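Local coordinates for protein hydrolase, putative (Plasmodium vivax, PDB 2B30) that is of uncertain function but belongs to the haloacid dehalogenase-like hydrolases and binds calcium, and is probably a magnesium-dependent phosphatase, at residues V18-I27 and Y291-L299; L256-N267 and H275-H284. All blocks are in the same frame, centred on the assembly; numbering follows the deposited sequence.

Contact 1: V18-I27 and Y291-L299; sequences VEEALKGADI and YLLKKVFDL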
# COMPACT_ATOMS: atom_id res chain seq x y z
N VAL A 18 -14.42 -8.28 20.28
CA VAL A 18 -14.15 -9.05 19.08
C VAL A 18 -15.43 -9.29 18.33
O VAL A 18 -15.54 -8.97 17.14
CB VAL A 18 -13.50 -10.41 19.42
CG1 VAL A 18 -13.39 -11.29 18.17
CG2 VAL A 18 -12.13 -10.20 20.06
N GLU A 19 -16.42 -9.85 19.01
CA GLU A 19 -17.69 -10.11 18.37
C GLU A 19 -18.41 -8.80 18.06
O GLU A 19 -19.20 -8.73 17.12
CB GLU A 19 -18.55 -11.11 19.16
CG GLU A 19 -18.83 -10.76 20.60
CD GLU A 19 -19.44 -11.93 21.37
OE1 GLU A 19 -19.01 -13.09 21.15
OE2 GLU A 19 -20.34 -11.69 22.19
N GLU A 20 -18.11 -7.75 18.82
CA GLU A 20 -18.57 -6.40 18.48
C GLU A 20 -17.91 -5.96 17.17
O GLU A 20 -18.59 -5.58 16.22
CB GLU A 20 -18.24 -5.43 19.61
N ALA A 21 -16.58 -6.06 17.12
CA ALA A 21 -15.81 -5.70 15.93
C ALA A 21 -16.21 -6.43 14.63
O ALA A 21 -15.84 -6.00 13.53
CB ALA A 21 -14.31 -5.91 16.20
N LEU A 22 -16.95 -7.54 14.76
CA LEU A 22 -17.39 -8.36 13.63
C LEU A 22 -18.87 -8.18 13.28
O LEU A 22 -19.38 -8.86 12.38
CB LEU A 22 -17.15 -9.84 13.95
CG LEU A 22 -15.70 -10.33 14.11
CD1 LEU A 22 -15.66 -11.70 14.77
CD2 LEU A 22 -15.00 -10.38 12.77
N LYS A 23 -19.57 -7.29 13.99
CA LYS A 23 -21.02 -7.17 13.87
C LYS A 23 -21.47 -7.13 12.40
O LYS A 23 -21.15 -6.18 11.68
N GLY A 24 -22.17 -8.17 11.94
CA GLY A 24 -22.74 -8.21 10.58
C GLY A 24 -21.76 -8.38 9.42
O GLY A 24 -22.04 -7.96 8.29
N ALA A 25 -20.61 -9.00 9.69
CA ALA A 25 -19.58 -9.22 8.69
C ALA A 25 -19.96 -10.39 7.79
O ALA A 25 -20.27 -11.47 8.29
CB ALA A 25 -18.25 -9.52 9.37
N ASP A 26 -19.91 -10.17 6.48
CA ASP A 26 -20.15 -11.23 5.49
C ASP A 26 -18.82 -11.77 4.96
O ASP A 26 -18.52 -11.67 3.77
CB ASP A 26 -20.98 -10.66 4.34
CG ASP A 26 -21.36 -11.71 3.30
OD1 ASP A 26 -21.77 -12.81 3.70
OD2 ASP A 26 -21.23 -11.42 2.09
N ILE A 27 -18.04 -12.37 5.85
CA ILE A 27 -16.69 -12.82 5.52
C ILE A 27 -16.67 -14.03 4.59
O ILE A 27 -17.35 -15.03 4.85
CB ILE A 27 -15.89 -13.16 6.81
CG1 ILE A 27 -15.61 -11.88 7.60
CG2 ILE A 27 -14.56 -13.87 6.48
CD1 ILE A 27 -15.31 -12.13 9.07
N TYR A 291 -9.49 -19.18 18.22
CA TYR A 291 -10.38 -18.26 18.94
C TYR A 291 -11.15 -17.32 18.02
O TYR A 291 -12.36 -17.15 18.17
CB TYR A 291 -9.57 -17.43 19.94
CG TYR A 291 -10.36 -16.35 20.65
CD1 TYR A 291 -11.14 -16.65 21.77
CD2 TYR A 291 -10.33 -15.02 20.21
CE1 TYR A 291 -11.87 -15.66 22.42
CE2 TYR A 291 -11.05 -14.03 20.86
CZ TYR A 291 -11.82 -14.36 21.96
OH TYR A 291 -12.55 -13.39 22.62
N LEU A 292 -10.45 -16.72 17.06
CA LEU A 292 -11.07 -15.76 16.15
C LEU A 292 -12.00 -16.46 15.16
O LEU A 292 -13.12 -16.01 14.93
CB LEU A 292 -10.00 -14.96 15.42
CG LEU A 292 -10.38 -13.90 14.39
CD1 LEU A 292 -11.48 -12.98 14.88
CD2 LEU A 292 -9.16 -13.08 14.02
N LEU A 293 -11.55 -17.57 14.57
CA LEU A 293 -12.37 -18.27 13.58
C LEU A 293 -13.69 -18.78 14.18
O LEU A 293 -14.73 -18.76 13.51
CB LEU A 293 -11.61 -19.44 12.93
CG LEU A 293 -10.29 -19.16 12.18
CD1 LEU A 293 -10.01 -20.27 11.18
CD2 LEU A 293 -10.30 -17.80 11.48
N LYS A 294 -13.64 -19.22 15.44
CA LYS A 294 -14.85 -19.65 16.15
C LYS A 294 -15.87 -18.51 16.23
O LYS A 294 -17.07 -18.71 15.99
CB LYS A 294 -14.51 -20.18 17.56
N LYS A 295 -15.39 -17.31 16.53
CA LYS A 295 -16.28 -16.14 16.60
C LYS A 295 -16.79 -15.71 15.22
O LYS A 295 -17.89 -15.17 15.09
CB LYS A 295 -15.61 -14.98 17.34
CG LYS A 295 -15.25 -15.33 18.79
CD LYS A 295 -15.61 -14.23 19.78
CE LYS A 295 -15.58 -14.71 21.23
NZ LYS A 295 -16.73 -15.60 21.60
N VAL A 296 -15.98 -15.96 14.18
CA VAL A 296 -16.42 -15.72 12.81
C VAL A 296 -17.45 -16.76 12.39
O VAL A 296 -18.43 -16.40 11.72
CB VAL A 296 -15.23 -15.73 11.81
CG1 VAL A 296 -15.74 -15.63 10.36
CG2 VAL A 296 -14.29 -14.58 12.10
N PHE A 297 -17.25 -18.02 12.78
CA PHE A 297 -18.17 -19.10 12.39
C PHE A 297 -19.59 -18.89 12.89
O PHE A 297 -20.54 -19.11 12.14
CB PHE A 297 -17.68 -20.48 12.88
CG PHE A 297 -16.40 -20.96 12.24
CD1 PHE A 297 -16.11 -20.67 10.91
CD2 PHE A 297 -15.50 -21.70 12.96
CE1 PHE A 297 -14.93 -21.10 10.35
CE2 PHE A 297 -14.32 -22.15 12.39
CZ PHE A 297 -14.04 -21.85 11.08
N ASP A 298 -19.74 -18.46 14.14
CA ASP A 298 -21.09 -18.31 14.70
C ASP A 298 -21.78 -16.99 14.35
O ASP A 298 -22.89 -16.75 14.81
CB ASP A 298 -21.12 -18.61 16.21
CG ASP A 298 -20.17 -17.74 17.00
OD1 ASP A 298 -20.05 -16.54 16.66
OD2 ASP A 298 -19.56 -18.27 17.95
N LEU A 299 -21.15 -16.16 13.52
CA LEU A 299 -21.90 -15.15 12.77
C LEU A 299 -22.93 -15.84 11.87
O LEU A 299 -24.03 -15.34 11.71
CB LEU A 299 -20.98 -14.30 11.90
CG LEU A 299 -19.94 -13.36 12.52
CD1 LEU A 299 -18.98 -12.87 11.43
CD2 LEU A 299 -20.61 -12.18 13.20
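E19 and K295 bring their CA atoms within 6.4 Å, and from there the two backbones advance in the same sense until G24 CA lies 7.3 Å from L299 CA. Residues 18-21 form a weakly bonded helical turn, and a type II beta turn from L22 to A25 then swings the chain past the C-terminal end of helix 288-297. The centre is apolar. L22 reaches in with CD1, which sits 4.2 Å from V296 CG2, the two side chains crossing at about a right angle. From the segment's other end I27 CD1 meets V296 CG1 at 3.8 Å. L299 spreads its two methyls over the turn: CD1 rests against A25 CB at 4.0 Å, while CD2 lies beside L22 O and CB. With V18 CG1 anti to the backbone N (chi1 172°), that methyl lies against L292 and the K295 chain, leaving CG2 at the edge of the Y291 ring, 4.1 Å from CE2. The K295 chain, bent at chi2 and chi4, brings NZ to E19 OE1 at 3.4 Å, a salt bridge with only a weak hydrogen bond. Methyl packing therefore probably does most of the holding, with the ion pair a modest addition at the solvent-facing side.

Contact 2: L256-N267 and H275-H284; sequences LSNFKYSFAVAN and HAKCVLPVSH
A276 puts its methyl into the hollow between helix 253-257 and strand 261-264, with A276 CB 4.2 Å from L256 CB and 3.8 Å from A264 CB. S262 closes the side of this hollow: its OG donates to a lone pair of L256 O and shares K277 N, 3.0 Å away, with S262 O, so the hydroxyl joins helix end, strand and segment 275-284. K277 stretches alongside K260 and Y261, its aliphatic carbons running over K260 O until NZ reaches the carbonyl of A21. Beyond K277 comes a short parallel pairing, F263 with C278 and A264 with V279, which places 278-279 at the edge of the main sheet; with helix 270-275 it forms a beta-alpha-beta unit of the Rossmann-like HAD core. The bond from L280 N to A264 O, 2.7 Å long, is nearly straight at 171°. On the F263 face, C278 CB nestles 3.6 Å from F263 CE1 and L280 CD2 approaches the same ring obliquely. Past the strands, the A266 methyl fills the bend formed by L280 to S283. N267 holds ND2 over one face of the H284 imidazole, off its centre, the amide and ring planes 31° apart, while OD1 takes H284 N at 2.8 Å and ND2 is hydrogen-bonded to G36 O. The outer side meets the second subunit, whose K203 and N204 bond to the carbonyls of A276 and H275.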
# COMPACT_ATOMS: atom_id res chain seq x y z
N LEU A 256 -3.26 -5.08 7.87
CA LEU A 256 -4.07 -4.78 9.06
C LEU A 256 -4.72 -3.39 8.97
O LEU A 256 -5.83 -3.18 9.46
CB LEU A 256 -3.22 -4.90 10.33
CG LEU A 256 -2.66 -6.30 10.61
CD1 LEU A 256 -1.57 -6.27 11.68
CD2 LEU A 256 -3.78 -7.26 10.99
N SER A 257 -4.02 -2.44 8.34
CA SER A 257 -4.53 -1.07 8.19
C SER A 257 -5.64 -0.95 7.15
O SER A 257 -6.64 -0.28 7.39
CB SER A 257 -3.40 -0.11 7.80
OG SER A 257 -2.48 0.04 8.86
N ASN A 258 -5.46 -1.60 6.00
CA ASN A 258 -6.38 -1.42 4.87
C ASN A 258 -7.59 -2.35 4.84
O ASN A 258 -8.45 -2.24 3.96
CB ASN A 258 -5.61 -1.52 3.55
CG ASN A 258 -4.54 -0.46 3.42
OD1 ASN A 258 -3.46 -0.61 3.96
ND2 ASN A 258 -4.83 0.61 2.70
N PHE A 259 -7.69 -3.25 5.81
CA PHE A 259 -8.85 -4.11 5.90
C PHE A 259 -9.68 -3.76 7.14
O PHE A 259 -9.16 -3.17 8.09
CB PHE A 259 -8.42 -5.56 5.88
CG PHE A 259 -8.01 -6.03 4.51
CD1 PHE A 259 -8.95 -6.09 3.48
CD2 PHE A 259 -6.70 -6.39 4.24
CE1 PHE A 259 -8.59 -6.51 2.20
CE2 PHE A 259 -6.33 -6.80 2.96
CZ PHE A 259 -7.28 -6.86 1.94
N LYS A 260 -10.97 -4.08 7.08
CA LYS A 260 -11.93 -3.68 8.10
C LYS A 260 -11.95 -4.66 9.25
O LYS A 260 -11.93 -4.26 10.40
CB LYS A 260 -13.35 -3.55 7.53
CG LYS A 260 -14.39 -3.01 8.53
CD LYS A 260 -15.81 -3.17 8.03
CE LYS A 260 -16.16 -2.14 7.00
NZ LYS A 260 -17.39 -2.48 6.23
N TYR A 261 -12.03 -5.94 8.93
CA TYR A 261 -12.06 -6.97 9.96
C TYR A 261 -10.65 -7.48 10.18
O TYR A 261 -10.34 -8.64 9.88
CB TYR A 261 -13.05 -8.08 9.59
CG TYR A 261 -14.41 -7.50 9.34
CD1 TYR A 261 -15.14 -6.94 10.38
CD2 TYR A 261 -14.94 -7.43 8.07
CE1 TYR A 261 -16.38 -6.36 10.15
CE2 TYR A 261 -16.17 -6.86 7.83
CZ TYR A 261 -16.89 -6.33 8.87
OH TYR A 261 -18.11 -5.75 8.60
N SER A 262 -9.80 -6.59 10.71
CA SER A 262 -8.39 -6.88 10.92
C SER A 262 -8.11 -7.02 12.40
O SER A 262 -8.55 -6.20 13.23
CB SER A 262 -7.50 -5.79 10.32
OG SER A 262 -7.63 -4.54 10.99
N PHE A 263 -7.38 -8.07 12.73
CA PHE A 263 -7.17 -8.44 14.12
C PHE A 263 -5.70 -8.68 14.41
O PHE A 263 -5.03 -9.38 13.65
CB PHE A 263 -8.00 -9.68 14.44
CG PHE A 263 -9.47 -9.43 14.41
CD1 PHE A 263 -10.14 -9.00 15.54
CD2 PHE A 263 -10.19 -9.59 13.24
CE1 PHE A 263 -11.51 -8.75 15.51
CE2 PHE A 263 -11.55 -9.34 13.20
CZ PHE A 263 -12.21 -8.91 14.34
N ALA A 264 -5.21 -8.08 15.49
CA ALA A 264 -3.84 -8.34 15.95
C ALA A 264 -3.86 -9.25 17.17
O ALA A 264 -4.62 -9.03 18.10
CB ALA A 264 -3.13 -7.05 16.27
N VAL A 265 -3.02 -10.28 17.15
CA VAL A 265 -2.90 -11.18 18.30
C VAL A 265 -2.42 -10.42 19.53
O VAL A 265 -1.76 -9.38 19.42
CB VAL A 265 -1.95 -12.37 18.03
CG1 VAL A 265 -2.65 -13.47 17.25
CG2 VAL A 265 -0.68 -11.92 17.29
N ALA A 266 -2.75 -10.95 20.71
CA ALA A 266 -2.29 -10.39 21.99
C ALA A 266 -0.79 -10.16 22.02
O ALA A 266 -0.31 -9.17 22.61
CB ALA A 266 -2.68 -11.32 23.11
N ASN A 267 -0.04 -11.07 21.40
CA ASN A 267 1.43 -10.94 21.33
C ASN A 267 1.94 -10.05 20.18
O ASN A 267 3.14 -10.01 19.93
CB ASN A 267 2.09 -12.32 21.25
CG ASN A 267 1.50 -13.19 20.16
OD1 ASN A 267 0.39 -13.70 20.30
ND2 ASN A 267 2.25 -13.41 19.10
N HIS A 275 -2.58 -0.54 14.30
CA HIS A 275 -3.01 -0.45 12.91
C HIS A 275 -4.20 -1.36 12.62
O HIS A 275 -5.01 -1.09 11.71
CB HIS A 275 -1.84 -0.72 11.96
CG HIS A 275 -0.95 0.47 11.76
ND1 HIS A 275 -1.23 1.45 10.84
CD2 HIS A 275 0.19 0.85 12.38
CE1 HIS A 275 -0.30 2.39 10.90
NE2 HIS A 275 0.57 2.05 11.83
N ALA A 276 -4.32 -2.42 13.41
CA ALA A 276 -5.47 -3.32 13.35
C ALA A 276 -6.70 -2.67 13.96
O ALA A 276 -6.58 -1.68 14.66
CB ALA A 276 -5.15 -4.63 14.07
N LYS A 277 -7.87 -3.23 13.69
CA LYS A 277 -9.12 -2.71 14.24
C LYS A 277 -9.23 -3.09 15.70
O LYS A 277 -9.70 -2.31 16.54
CB LYS A 277 -10.33 -3.29 13.50
CG LYS A 277 -11.64 -2.54 13.74
CD LYS A 277 -12.84 -3.44 13.41
CE LYS A 277 -13.96 -2.71 12.66
NZ LYS A 277 -15.10 -3.63 12.31
N CYS A 278 -8.77 -4.30 16.00
CA CYS A 278 -9.06 -4.92 17.26
C CYS A 278 -7.95 -5.87 17.67
O CYS A 278 -7.49 -6.70 16.88
CB CYS A 278 -10.37 -5.67 17.10
SG CYS A 278 -11.00 -6.38 18.58
N VAL A 279 -7.50 -5.73 18.92
CA VAL A 279 -6.48 -6.60 19.49
C VAL A 279 -7.19 -7.77 20.14
O VAL A 279 -8.12 -7.59 20.92
CB VAL A 279 -5.65 -5.87 20.57
CG1 VAL A 279 -4.55 -6.80 21.13
CG2 VAL A 279 -5.06 -4.58 20.03
N LEU A 280 -6.75 -8.99 19.83
CA LEU A 280 -7.38 -10.16 20.42
C LEU A 280 -7.01 -10.28 21.91
O LEU A 280 -5.92 -9.90 22.32
CB LEU A 280 -7.00 -11.43 19.65
CG LEU A 280 -7.54 -11.55 18.22
CD1 LEU A 280 -6.85 -12.67 17.46
CD2 LEU A 280 -9.04 -11.78 18.20
N PRO A 281 -7.92 -10.79 22.73
CA PRO A 281 -7.59 -10.98 24.14
C PRO A 281 -6.71 -12.20 24.37
O PRO A 281 -6.30 -12.47 25.50
CB PRO A 281 -8.95 -11.19 24.79
CG PRO A 281 -9.75 -11.85 23.74
CD PRO A 281 -9.30 -11.23 22.44
N VAL A 282 -6.40 -12.94 23.31
CA VAL A 282 -5.71 -14.20 23.44
C VAL A 282 -4.47 -14.18 22.52
O VAL A 282 -4.46 -13.49 21.50
CB VAL A 282 -6.71 -15.35 23.14
CG1 VAL A 282 -6.93 -15.53 21.64
CG2 VAL A 282 -6.28 -16.65 23.77
N SER A 283 -3.42 -14.90 22.91
CA SER A 283 -2.16 -14.87 22.17
C SER A 283 -2.03 -16.09 21.26
O SER A 283 -2.85 -17.03 21.32
CB SER A 283 -0.98 -14.80 23.14
OG SER A 283 -0.98 -15.91 24.01
N HIS A 284 -1.02 -16.07 20.39
CA HIS A 284 -0.87 -17.13 19.40
C HIS A 284 -0.71 -18.52 20.01
O HIS A 284 -1.29 -19.47 19.49
CB HIS A 284 0.25 -16.82 18.40
CG HIS A 284 1.62 -16.78 19.00
ND1 HIS A 284 1.87 -16.31 20.27
CD2 HIS A 284 2.82 -17.11 18.48
CE1 HIS A 284 3.17 -16.38 20.51
NE2 HIS A 284 3.76 -16.87 19.44

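The two contacts illustrate how one sheet is finished in two directions. Contact 2 widens it by one strand, through backbone bonding at its edge, whereas contact 1 covers one of its faces with side chains from the two ends of the modelled chain. Contact 1 is the more peripheral, its centre about 23 Å from the centre of the chain against about 16 Å for contact 2. F263 connects them, since its ring packs on L22 and L292, and A25 rests on Y261. Their chemistry follows their place: contact 1 is largely aliphatic, with one ion pair near the surface, while contact 2 is rich in hydrogen bonds, approaches the calcium site through V265 beside D248, and borders the second subunit, which does not touch contact 1.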